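Long-range contacts in MdcA (Pseudomonas aeruginosa, PDB 5VIT), which probably serves as the acyl-carrier-protein transferase of malonate decarboxylase, passing the carrier from its acetyl thioester to malonate, with release of acetate: residues 379-383 / 451-455; 362-366 / 480-484; 166-170 / 311-315; 146-152 / 175-179. All coordinates share one frame; numbering follows the deposited sequence.

The four contacts show how the chemistry of a contact changes with its place in a fold. Contacts 3 and 4 are buried. Contact 4 presses a helix on a strand of the large parallel sheet with aliphatic groups and one internally bonded threonine; contact 3 joins two irregular loops, one running into that same helix, and its polar ends are tied to residues beyond the pair. Contacts 1 and 2 are only partly buried. Contact 1 brings a turn and the start of a short helix to a loop by an apolar interlock; contact 2 sets a turn against a helix by hydrogen bonds to one peptide carbonyl and one carboxylate, with a bridging water. Contact 1 is nested within the chain loop closed by contact 2.

Contact 1: 379-383 / 451-455; sequences FGGAP and PVMIY
Met453 reaches from the 451-455 loop into the angle between Phe379 and Ala382, and its side chain shows how one flexible group can serve two neighbours in turn. CB of Met453 lies 3.8 Å from CD1 of the Phe379 ring. With CG anti to the backbone N (chi1 -178°), the chain travels on past the aromatic group, and CG of Met453 stands 3.6 Å from CB of Ala382. SD keeps to the same methyl, with SD of Met453 3.6 Å from CB of Ala382. Only at chi3 (76°) does the chain bend, turning CE aside. Phe379 meanwhile extends the other way, and the two side chains run past each other in opposite senses.

The partner of this methionine is a type II' beta turn from Phe379 to Ala382, with Gly380 at positive phi. It brings the phenyl group and the alanine methyl to the same side chain, while Met453 and Ile454 together face Ser368 as a classic beta bulge. Beyond the methionine, the ring runs along the loop backbone. Over one face sits O of Val452, displaced toward the rim and 3.5 Å from CZ of Phe379. C of Pro451 meets the ring at its edge instead, 3.5 Å from CZ of Phe379. On the other flank, CG of Pro383 rests 3.6 Å from O of Met453, and CD1 of Ile454 reaches to 4.1 Å from CB of Ala382. Strand 416-420 backs the loop, with Gln419 touching both Met453 and Ile454.

Contact 2: 362-366 / 480-484; sequences VDGDG and RQAMI
The carbonyl oxygen of Asp365 is gripped by two nitrogens of Arg480, an example of a side chain reading the backbone of a turn. NH2 of Arg480 is 2.9 Å from O of Asp365 and comes in the carbonyl plane, on a lone pair, whereas NE of Arg480, 3.2 Å from O of Asp365, approaches from above that plane. The oxygen itself lies in the guanidinium plane, so the arginine presents its edge side-on. A bend at chi3 (106°) turns the guanidinium group to this position.

One residue along the helix, Gln481 lies beside the Asp365 side chain, both pointing the same way with carboxylate and amide planes 13° apart. NE2 of Gln481 donates to OD1 of Asp365 over 2.8 Å, on the syn side. A water then joins the backbones, donating to O of Gly364 and O of Gln481. Beneath this polar layer CD1 of Ile484 fits against the turn, 3.5 Å from N of Gly366.

The turn is held in shape from within: it is type I, from Asp363 to Gly366, and Asp363 adds an Asx turn, its OD2 accepting from N of Asp365 at 2.9 Å. In the fold, this turn lies at the end of strand 361-363 of a small three-stranded sheet. Helix 477-486 packs against the turn, and Ile484 also touches Phe432 of the neighbouring strand 432-433, a residue that Val362 touches as well.

Contact 3: 166-170 / 311-315; sequences GPSTE and CFGTE
Thr314 and Glu170 engage opposite segments in different attitudes, the threonine by its branch point and the glutamate alongside. Thr314 points its CB at the 166-170 loop, bringing CB to 3.2 Å from O of Pro167. Its two branches then part. CG2 of Thr314, placed between the backbone N and the carbonyl carbon, lies 3.5 Å from OG of Ser168. OG1 of Thr314 lies 4.0 Å from CB of Pro167, a loose touch, its hydrogen bond being made outside the two loops.

Glu170 instead extends along the backbone of the other loop. Its CG is only 3.4 Å from CA of Gly313, a close approach at a residue with no side chain. From there the extended chain carries the carboxylate past Thr314, but its main partners lie elsewhere: OE1 accepts from the backbone N of Gln60 and Lys61. Nearer the backbone, CA of Glu170 makes a nearly straight CA-H...O contact to O of Phe312 (3.5 Å, 175° at the hydrogen).

Ser339 OG braces the 166-170 loop by bonding to O of Pro167 and N of Glu170. Phe312 leads away onto helix 341-350, its side chain about 3 Å, between nearest atoms, from a bound malonate ion, probably taken up from the crystallisation liquor, though it may mark a pocket. The contact thus joins the loop leading into helix 172-180 to the one leaving strand 308-310, an outer strand of the second large sheet.

Contact 4: 146-152 / 175-179; sequences IPNVALV and LVEPT
Thr179 is the bump that fills the main hollow here, a notch formed by the ring of Pro147 and the methyl of Ala150. Its OG1 sits between them, 3.4 Å from CG of Pro147 and 3.5 Å from CB of Ala150. The hydroxyl can lie in so apolar a notch because its hydrogen bond is made inside its own helix: OG1 of Thr179 donates to O of Leu175 over 2.8 Å, in the carbonyl plane. The first torsion (chi1 -37°) sets OG1 beside the backbone N, in reach of that carbonyl, and sends CG2 the other way, onto the strand backbone, with CG2 of Thr179 3.6 Å from N of Ala150.

Two further bumps meet on either side of this notch. Toward the strand's C-terminal end, Val152 and Val176 cross obliquely, and CG2 of Val152 stands 3.8 Å from CG2 of Val176. Leu175 adds a looser touch, its CD1 4.5 Å from CG1 of Val152. At the other end two prolines come within 4.3 Å, CD of Pro147 to CB of Pro178, where the helix is kinked. Ala150, small and pointing at the helix, keeps the middle of the strand shallow; the axes of segments 149-152 and 175-179 approach to 8.2 Å and run nearly antiparallel, at 155°.

This is the strand-to-helix half of a beta-alpha-beta crossover in the large parallel sheet. Strand 149-154 lies between strands 185-190 and 52-55; helix 172-180 covers one side, where Val176 and Thr179 also touch Val186, while Leu151 points away from that helix and touches Leu66 and Leu70 of helix 64-70.

Contact 1: 379-383 / 451-455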
# COMPACT_ATOMS: atom_id res chain seq x y z
N PHE A 379 -4.57 29.21 6.89
CA PHE A 379 -3.76 28.01 6.99
C PHE A 379 -3.62 27.53 8.43
O PHE A 379 -3.42 26.33 8.68
CB PHE A 379 -2.37 28.25 6.43
CG PHE A 379 -2.34 28.71 5.01
CD1 PHE A 379 -3.14 28.13 4.06
CD2 PHE A 379 -1.50 29.76 4.64
CE1 PHE A 379 -3.10 28.56 2.73
CE2 PHE A 379 -1.46 30.20 3.32
CZ PHE A 379 -2.27 29.60 2.37
N GLY A 380 -3.69 28.46 9.37
CA GLY A 380 -3.50 28.09 10.76
C GLY A 380 -2.08 27.58 10.99
O GLY A 380 -1.12 28.17 10.48
N GLY A 381 -1.94 26.50 11.75
CA GLY A 381 -0.63 25.95 12.07
C GLY A 381 -0.05 25.00 11.04
O GLY A 381 1.14 24.63 11.11
N ALA A 382 -0.86 24.60 10.07
CA ALA A 382 -0.43 23.57 9.14
C ALA A 382 0.85 23.90 8.35
O ALA A 382 1.66 23.02 8.15
CB ALA A 382 -1.58 23.22 8.17
N PRO A 383 1.05 25.16 7.91
CA PRO A 383 2.32 25.37 7.20
C PRO A 383 3.56 25.24 8.10
O PRO A 383 4.58 24.69 7.66
CB PRO A 383 2.22 26.81 6.69
CG PRO A 383 0.78 27.09 6.64
CD PRO A 383 0.18 26.34 7.80
N PRO A 451 -2.58 30.54 -2.61
CA PRO A 451 -2.54 30.23 -1.18
C PRO A 451 -2.56 28.71 -0.98
O PRO A 451 -3.62 28.10 -0.85
CB PRO A 451 -3.81 30.89 -0.64
CG PRO A 451 -4.75 30.92 -1.83
CD PRO A 451 -3.88 31.10 -3.03
N VAL A 452 -1.37 28.11 -1.00
CA VAL A 452 -1.15 26.70 -0.74
C VAL A 452 -0.85 26.49 0.74
O VAL A 452 0.02 27.16 1.31
CB VAL A 452 0.03 26.16 -1.59
CG1 VAL A 452 0.45 24.77 -1.12
CG2 VAL A 452 -0.33 26.15 -3.05
N MET A 453 -1.55 25.55 1.36
CA MET A 453 -1.33 25.24 2.77
C MET A 453 -0.02 24.48 2.97
O MET A 453 0.84 24.87 3.75
CB MET A 453 -2.50 24.42 3.32
CG MET A 453 -2.39 24.08 4.78
SD MET A 453 -3.84 23.20 5.39
CE MET A 453 -3.54 21.56 4.69
N ILE A 454 0.12 23.38 2.26
CA ILE A 454 1.32 22.57 2.34
C ILE A 454 1.70 22.19 0.91
O ILE A 454 0.84 21.71 0.15
CB ILE A 454 1.09 21.31 3.21
CG1 ILE A 454 0.94 21.71 4.69
CG2 ILE A 454 2.21 20.32 3.03
CD1 ILE A 454 0.30 20.61 5.56
N TYR A 455 2.95 22.45 0.53
CA TYR A 455 3.40 22.14 -0.84
C TYR A 455 3.73 20.66 -1.01
O TYR A 455 4.24 20.01 -0.09
CB TYR A 455 4.60 23.01 -1.23
CG TYR A 455 4.23 24.46 -1.47
CD1 TYR A 455 4.19 25.38 -0.41
CD2 TYR A 455 3.88 24.91 -2.75
CE1 TYR A 455 3.83 26.71 -0.63
CE2 TYR A 455 3.52 26.24 -2.97
CZ TYR A 455 3.50 27.13 -1.91
OH TYR A 455 3.14 28.45 -2.12

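Contact 2: 362-366 / 480-484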
# COMPACT_ATOMS: atom_id res chain seq x y z
N VAL A 362 -6.24 18.39 -2.68
CA VAL A 362 -4.88 18.01 -3.02
C VAL A 362 -4.84 17.93 -4.53
O VAL A 362 -5.78 17.40 -5.13
CB VAL A 362 -4.49 16.63 -2.41
CG1 VAL A 362 -3.03 16.32 -2.68
CG2 VAL A 362 -4.77 16.59 -0.92
N ASP A 363 -3.80 18.44 -5.17
CA ASP A 363 -3.73 18.26 -6.61
C ASP A 363 -2.77 17.12 -6.97
O ASP A 363 -2.27 16.44 -6.08
CB ASP A 363 -3.36 19.58 -7.32
CG ASP A 363 -1.89 19.98 -7.18
OD1 ASP A 363 -1.56 21.04 -7.76
OD2 ASP A 363 -1.06 19.28 -6.54
N GLY A 364 -2.52 16.92 -8.27
CA GLY A 364 -1.75 15.79 -8.71
C GLY A 364 -0.27 15.85 -8.34
O GLY A 364 0.45 14.86 -8.47
N ASP A 365 0.18 17.01 -7.88
CA ASP A 365 1.57 17.15 -7.45
C ASP A 365 1.70 17.08 -5.93
O ASP A 365 2.79 17.21 -5.39
CB ASP A 365 2.15 18.48 -7.94
CG ASP A 365 2.34 18.50 -9.45
OD1 ASP A 365 2.24 17.43 -10.09
OD2 ASP A 365 2.61 19.58 -9.98
N GLY A 366 0.59 16.90 -5.24
CA GLY A 366 0.59 16.87 -3.80
C GLY A 366 0.36 18.21 -3.13
O GLY A 366 0.33 18.29 -1.91
N ARG A 480 6.34 10.77 -8.11
CA ARG A 480 5.48 11.28 -7.06
C ARG A 480 4.02 11.39 -7.51
O ARG A 480 3.11 10.99 -6.77
CB ARG A 480 6.00 12.64 -6.61
CG ARG A 480 5.29 13.23 -5.42
CD ARG A 480 6.14 14.36 -4.91
NE ARG A 480 5.56 15.64 -5.24
CZ ARG A 480 6.26 16.71 -5.59
NH1 ARG A 480 7.57 16.66 -5.69
NH2 ARG A 480 5.62 17.84 -5.85
N GLN A 481 3.80 11.90 -8.72
CA GLN A 481 2.47 11.94 -9.33
C GLN A 481 1.89 10.53 -9.44
O GLN A 481 0.71 10.32 -9.15
CB GLN A 481 2.52 12.60 -10.73
CG GLN A 481 2.87 14.08 -10.68
CD GLN A 481 3.33 14.62 -12.03
OE1 GLN A 481 3.59 13.86 -12.95
NE2 GLN A 481 3.44 15.94 -12.14
N ALA A 482 2.71 9.58 -9.88
CA ALA A 482 2.22 8.21 -10.05
C ALA A 482 1.78 7.66 -8.71
O ALA A 482 0.75 6.99 -8.61
CB ALA A 482 3.30 7.31 -10.68
N MET A 483 2.56 7.94 -7.68
CA MET A 483 2.25 7.41 -6.35
C MET A 483 0.97 8.01 -5.81
O MET A 483 0.12 7.29 -5.28
CB MET A 483 3.43 7.65 -5.40
CG MET A 483 4.72 6.99 -5.89
SD MET A 483 6.20 7.54 -5.01
CE MET A 483 5.69 6.98 -3.42
N ILE A 484 0.80 9.33 -5.98
CA ILE A 484 -0.41 10.00 -5.52
C ILE A 484 -1.63 9.41 -6.25
O ILE A 484 -2.63 9.06 -5.62
CB ILE A 484 -0.33 11.53 -5.72
CG1 ILE A 484 0.69 12.13 -4.73
CG2 ILE A 484 -1.71 12.18 -5.55
CD1 ILE A 484 1.30 13.45 -5.16
O HOH W 1 -0.89 12.61 -9.48

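Contact 3: 166-170 / 311-315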
# COMPACT_ATOMS: atom_id res chain seq x y z
N GLY A 166 -3.42 31.58 32.76
CA GLY A 166 -3.61 30.16 32.99
C GLY A 166 -3.59 29.24 31.77
O GLY A 166 -2.71 29.38 30.91
N PRO A 167 -4.55 28.29 31.71
CA PRO A 167 -4.66 27.33 30.60
C PRO A 167 -4.90 28.00 29.26
O PRO A 167 -4.62 27.39 28.23
CB PRO A 167 -5.88 26.49 31.00
CG PRO A 167 -5.84 26.51 32.50
CD PRO A 167 -5.45 27.94 32.82
N SER A 168 -5.40 29.24 29.29
CA SER A 168 -5.69 29.98 28.07
C SER A 168 -4.60 31.00 27.74
O SER A 168 -4.88 31.98 27.05
CB SER A 168 -7.04 30.69 28.18
OG SER A 168 -8.08 29.77 28.51
N THR A 169 -3.39 30.80 28.25
CA THR A 169 -2.25 31.68 27.91
C THR A 169 -2.10 31.86 26.39
O THR A 169 -2.03 32.99 25.89
CB THR A 169 -0.94 31.13 28.49
OG1 THR A 169 -1.00 31.13 29.92
CG2 THR A 169 0.24 31.95 28.02
N GLU A 170 -2.04 30.74 25.67
CA GLU A 170 -2.11 30.74 24.21
C GLU A 170 -1.15 31.74 23.53
O GLU A 170 0.06 31.65 23.71
CB GLU A 170 -3.57 30.98 23.78
CG GLU A 170 -4.45 29.77 24.14
CD GLU A 170 -5.94 29.94 23.85
OE1 GLU A 170 -6.31 30.39 22.75
OE2 GLU A 170 -6.75 29.60 24.75
N CYS A 311 1.29 22.12 25.25
CA CYS A 311 0.04 22.60 24.65
C CYS A 311 0.08 23.99 24.01
O CYS A 311 0.59 24.94 24.60
CB CYS A 311 -1.07 22.61 25.72
SG CYS A 311 -1.54 20.98 26.38
N PHE A 312 -0.50 24.13 22.82
CA PHE A 312 -0.60 25.44 22.17
C PHE A 312 -1.53 26.33 22.97
O PHE A 312 -1.28 27.52 23.17
CB PHE A 312 -1.11 25.31 20.73
CG PHE A 312 -0.35 24.33 19.89
CD1 PHE A 312 0.77 24.74 19.16
CD2 PHE A 312 -0.76 23.00 19.81
CE1 PHE A 312 1.47 23.84 18.38
CE2 PHE A 312 -0.06 22.08 19.03
CZ PHE A 312 1.06 22.50 18.32
N GLY A 313 -2.65 25.73 23.38
CA GLY A 313 -3.68 26.41 24.13
C GLY A 313 -4.43 25.40 24.96
O GLY A 313 -3.86 24.38 25.37
N THR A 314 -5.71 25.66 25.20
CA THR A 314 -6.51 24.73 25.97
C THR A 314 -7.87 24.49 25.33
O THR A 314 -8.40 25.32 24.60
CB THR A 314 -6.75 25.21 27.41
OG1 THR A 314 -7.37 24.15 28.16
CG2 THR A 314 -7.65 26.43 27.43
N GLU A 315 -8.41 23.32 25.65
CA GLU A 315 -9.72 22.93 25.18
C GLU A 315 -10.69 23.00 26.35
O GLU A 315 -10.53 22.29 27.34
CB GLU A 315 -9.66 21.52 24.58
CG GLU A 315 -9.08 21.52 23.18
CD GLU A 315 -9.91 22.37 22.24
OE1 GLU A 315 -11.15 22.19 22.24
OE2 GLU A 315 -9.35 23.21 21.51

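Contact 4: 146-152 / 175-179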
# COMPACT_ATOMS: atom_id res chain seq x y z
N ILE A 146 5.38 45.63 13.58
CA ILE A 146 5.39 46.15 14.94
C ILE A 146 4.02 46.73 15.18
O ILE A 146 3.57 47.57 14.40
CB ILE A 146 6.43 47.27 15.16
CG1 ILE A 146 7.72 47.03 14.36
CG2 ILE A 146 6.67 47.50 16.66
CD1 ILE A 146 8.73 46.22 15.04
N PRO A 147 3.33 46.27 16.23
CA PRO A 147 1.97 46.80 16.36
C PRO A 147 1.92 48.06 17.24
O PRO A 147 2.85 48.33 18.00
CB PRO A 147 1.21 45.64 16.99
CG PRO A 147 2.26 44.89 17.78
CD PRO A 147 3.59 45.12 17.11
N ASN A 148 0.84 48.83 17.10
CA ASN A 148 0.62 50.00 17.94
C ASN A 148 -0.13 49.65 19.22
O ASN A 148 0.17 50.19 20.28
CB ASN A 148 -0.14 51.07 17.17
CG ASN A 148 0.58 51.50 15.92
OD1 ASN A 148 0.18 51.15 14.81
ND2 ASN A 148 1.67 52.24 16.09
N VAL A 149 -1.11 48.76 19.09
CA VAL A 149 -2.00 48.41 20.20
C VAL A 149 -2.21 46.88 20.29
O VAL A 149 -2.31 46.20 19.27
CB VAL A 149 -3.39 49.11 20.05
CG1 VAL A 149 -4.27 48.82 21.26
CG2 VAL A 149 -3.22 50.62 19.88
N ALA A 150 -2.25 46.34 21.50
CA ALA A 150 -2.72 44.97 21.67
C ALA A 150 -3.97 44.90 22.55
O ALA A 150 -4.02 45.47 23.64
CB ALA A 150 -1.62 44.09 22.24
N LEU A 151 -4.99 44.20 22.05
CA LEU A 151 -6.23 43.97 22.77
C LEU A 151 -6.33 42.49 23.14
O LEU A 151 -6.65 41.66 22.28
CB LEU A 151 -7.43 44.40 21.92
CG LEU A 151 -7.30 45.82 21.38
CD1 LEU A 151 -8.45 46.17 20.45
CD2 LEU A 151 -7.19 46.80 22.54
N VAL A 152 -6.03 42.15 24.39
CA VAL A 152 -5.91 40.74 24.75
C VAL A 152 -6.70 40.44 26.02
O VAL A 152 -7.26 41.35 26.63
CB VAL A 152 -4.42 40.32 24.92
CG1 VAL A 152 -3.61 40.63 23.66
CG2 VAL A 152 -3.78 40.97 26.14
N LEU A 175 1.97 38.08 21.68
CA LEU A 175 1.30 39.25 21.12
C LEU A 175 1.66 40.50 21.91
O LEU A 175 1.82 41.59 21.36
CB LEU A 175 -0.22 39.06 21.12
CG LEU A 175 -0.77 37.96 20.21
CD1 LEU A 175 -2.30 37.89 20.35
CD2 LEU A 175 -0.35 38.18 18.75
N VAL A 176 1.80 40.32 23.22
CA VAL A 176 2.00 41.45 24.11
C VAL A 176 3.47 41.91 24.11
O VAL A 176 3.72 43.12 24.12
CB VAL A 176 1.52 41.10 25.55
CG1 VAL A 176 1.97 42.14 26.56
CG2 VAL A 176 -0.00 40.97 25.57
N GLU A 177 4.42 40.98 24.09
CA GLU A 177 5.83 41.39 24.20
C GLU A 177 6.24 42.38 23.09
O GLU A 177 6.83 43.41 23.40
CB GLU A 177 6.77 40.18 24.22
CG GLU A 177 8.25 40.58 24.27
CD GLU A 177 9.18 39.49 24.80
OE1 GLU A 177 8.70 38.44 25.28
OE2 GLU A 177 10.41 39.69 24.76
N PRO A 178 5.92 42.10 21.81
CA PRO A 178 6.32 43.12 20.84
C PRO A 178 5.60 44.46 21.00
O PRO A 178 6.16 45.46 20.55
CB PRO A 178 5.99 42.51 19.47
CG PRO A 178 5.59 41.10 19.70
CD PRO A 178 5.61 40.80 21.18
N THR A 179 4.41 44.49 21.59
CA THR A 179 3.65 45.73 21.75
C THR A 179 4.12 46.51 22.96
O THR A 179 4.35 47.72 22.89
CB THR A 179 2.12 45.48 21.91
OG1 THR A 179 1.71 44.40 21.07
CG2 THR A 179 1.32 46.75 21.53